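Excinuclease ABC, subunit A. (Deinococcus radiodurans, PDB 2VF7) probably binds DNA and hydrolyses ATP as a zinc-containing UvrA-family protein of the ABC superfamily, taking part in DNA damage recognition and repair. Local coordinates at residues A318-L323 with K358-L363. The protein carries 1 engineered substitution. Sequence-based numbering, arbitrary orientation. Where two conformers were deposited one is given.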
loop_
_atom_site.group_PDB
_atom_site.type_symbol
_atom_site.label_atom_id
_atom_site.label_comp_id
_atom_site.label_asym_id
_atom_site.label_seq_id
_atom_site.Cartn_x
_atom_site.Cartn_y
_atom_site.Cartn_z
ATOM N N ALA A 318 29.059 15.978 12.077
ATOM C CA ALA A 318 30.357 15.868 12.742
ATOM C C ALA A 318 30.419 16.677 14.036
ATOM O O ALA A 318 31.045 16.250 15.014
ATOM C CB ALA A 318 31.468 16.304 11.802
ATOM N N ARG A 319 29.774 17.843 14.028
ATOM C CA ARG A 319 29.724 18.721 15.189
ATOM C C ARG A 319 28.790 18.181 16.264
ATOM O O ARG A 319 29.104 18.257 17.453
ATOM C CB ARG A 319 29.314 20.146 14.788
ATOM C CG ARG A 319 30.344 20.890 13.927
ATOM C CD ARG A 319 31.616 21.221 14.694
ATOM N NE ARG A 319 31.481 22.423 15.515
ATOM C CZ ARG A 319 32.353 22.802 16.448
ATOM N NH1 ARG A 319 33.437 22.071 16.706
ATOM N NH2 ARG A 319 32.140 23.917 17.134
ATOM N N VAL A 320 27.650 17.637 15.838
ATOM C CA VAL A 320 26.706 16.983 16.747
ATOM C C VAL A 320 27.373 15.777 17.424
ATOM O O VAL A 320 27.185 15.549 18.617
ATOM C CB VAL A 320 25.403 16.546 16.026
ATOM C CG1 VAL A 320 24.499 15.767 16.959
ATOM C CG2 VAL A 320 24.649 17.755 15.479
ATOM N N SER A 321 28.157 15.025 16.653
ATOM C CA SER A 321 28.863 13.846 17.156
ATOM C C SER A 321 29.773 14.185 18.327
ATOM O O SER A 321 29.652 13.588 19.404
ATOM C CB SER A 321 29.678 13.186 16.037
ATOM O OG SER A 321 30.033 11.852 16.364
ATOM N N GLU A 322 30.666 15.152 18.114
ATOM C CA GLU A 322 31.695 15.501 19.103
ATOM C C GLU A 322 31.143 16.340 20.266
ATOM O O GLU A 322 31.842 16.566 21.258
ATOM C CB GLU A 322 32.902 16.175 18.429
ATOM C CG GLU A 322 32.567 17.471 17.688
ATOM C CD GLU A 322 33.587 17.832 16.615
ATOM O OE1 GLU A 322 33.899 16.966 15.766
ATOM O OE2 GLU A 322 34.065 18.994 16.613
ATOM N N LEU A 323 29.897 16.801 20.132
ATOM C CA LEU A 323 29.153 17.381 21.254
ATOM C C LEU A 323 28.552 16.267 22.108
ATOM O O LEU A 323 28.485 16.384 23.332
ATOM C CB LEU A 323 28.031 18.296 20.757
ATOM C CG LEU A 323 28.307 19.758 20.394
ATOM C CD1 LEU A 323 27.223 20.285 19.448
ATOM C CD2 LEU A 323 28.400 20.637 21.639
ATOM N N LYS A 358 26.986 6.095 18.097
ATOM C CA LYS A 358 27.332 4.858 17.397
ATOM C C LYS A 358 26.786 4.922 15.975
ATOM O O LYS A 358 27.500 4.634 15.011
ATOM C CB LYS A 358 26.765 3.641 18.134
ATOM C CG LYS A 358 27.146 2.276 17.535
ATOM C CD LYS A 358 26.023 1.240 17.729
ATOM C CE LYS A 358 24.768 1.597 16.899
ATOM N NZ LYS A 358 23.577 0.759 17.239
ATOM N N ARG A 359 25.518 5.304 15.860
ATOM C CA ARG A 359 24.891 5.592 14.569
ATOM C C ARG A 359 25.654 6.656 13.792
ATOM O O ARG A 359 25.932 6.474 12.613
ATOM C CB ARG A 359 23.441 6.028 14.754
ATOM C CG ARG A 359 22.481 4.880 14.862
ATOM C CD ARG A 359 21.267 5.240 15.689
ATOM N NE ARG A 359 20.931 4.138 16.587
ATOM C CZ ARG A 359 20.000 3.215 16.353
ATOM N NH1 ARG A 359 19.267 3.254 15.246
ATOM N NH2 ARG A 359 19.796 2.250 17.246
ATOM N N LEU A 360 26.005 7.752 14.461
ATOM C CA LEU A 360 26.697 8.868 13.819
ATOM C C LEU A 360 28.052 8.493 13.222
ATOM O O LEU A 360 28.445 9.046 12.202
ATOM C CB LEU A 360 26.840 10.052 14.786
ATOM C CG LEU A 360 25.646 10.999 14.896
ATOM C CD1 LEU A 360 25.567 11.640 16.265
ATOM C CD2 LEU A 360 25.718 12.058 13.813
ATOM N N ASP A 361 28.747 7.546 13.846
ATOM C CA ASP A 361 30.065 7.089 13.368
ATOM C C ASP A 361 29.994 6.449 11.982
ATOM O O ASP A 361 30.889 6.641 11.161
ATOM C CB ASP A 361 30.737 6.132 14.377
ATOM C CG ASP A 361 31.739 6.846 15.304
ATOM O OD1 ASP A 361 32.204 7.968 14.991
ATOM O OD2 ASP A 361 32.084 6.272 16.361
ATOM N N VAL A 362 28.925 5.696 11.741
ATOM C CA VAL A 362 28.646 5.085 10.432
ATOM C C VAL A 362 28.570 6.134 9.303
ATOM O O VAL A 362 29.205 5.972 8.258
ATOM C CB VAL A 362 27.341 4.230 10.487
ATOM C CG1 VAL A 362 26.858 3.858 9.094
ATOM C CG2 VAL A 362 27.548 2.981 11.336
ATOM N N LEU A 363 27.801 7.199 9.545
ATOM C CA LEU A 363 27.640 8.331 8.623
ATOM C C LEU A 363 28.947 9.094 8.420
ATOM O O LEU A 363 29.308 9.453 7.295
ATOM C CB LEU A 363 26.582 9.312 9.168
ATOM C CG LEU A 363 25.062 9.053 9.212
ATOM C CD1 LEU A 363 24.472 8.923 7.808
ATOM C CD2 LEU A 363 24.656 7.859 10.066
#
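Ser-321 and Leu-360 have the nearest CA atoms, 6.4 Å apart, where segments 318-323 and 358-363, both helical, run in roughly opposite directions. Leu-360 is the partner in both close contacts and buries the largest area. It points from its helix toward the other, and its methyl CD1 comes to 4.1 Å from the CA of Ser-321, reaching the backbone because serine is small enough to let it in. The CG1 methyl of Val-320, set anti to the backbone N (chi1 175°), meets the same CD1 at 4.3 Å, methyl to methyl and loosely, an apolar match for the leucine. The serine hydroxyl lies against the base of the leucine side chain: with OG anti to the backbone N (chi1 -162°), it is 4.0 Å from the CB of Leu-360. This buried hydroxyl has no hydrogen-bond partner in the model.

Arg-319 and Glu-322 are exposed, as suits their charge. A salt bridge from Arg-319 NH1 to Glu-322 OE2 (3.1 Å) is tentative, resting on one of two glutamate conformers; NH1 meets the anti side of OE2, 26° out of the carboxylate plane, in a bent bond. Asp-361, beside the leucine, touches Arg-325, while Arg-359 pairs with Asp-355 in its own helix.

Leu-360 also touches Leu-317, Leu-324 and Leu-116 of helix 116-127. Contact with positions 317, 320, 321 and 324 is consistent with a knob in a four-residue hole. Ala-318 is joined by a backbone hydrogen bond to Gly-369, next to Tyr-370 of an ADP site; a bound ADP lies about 12 Å from the Val-320 side chain, so this is helix packing near a nucleotide site and not part of it.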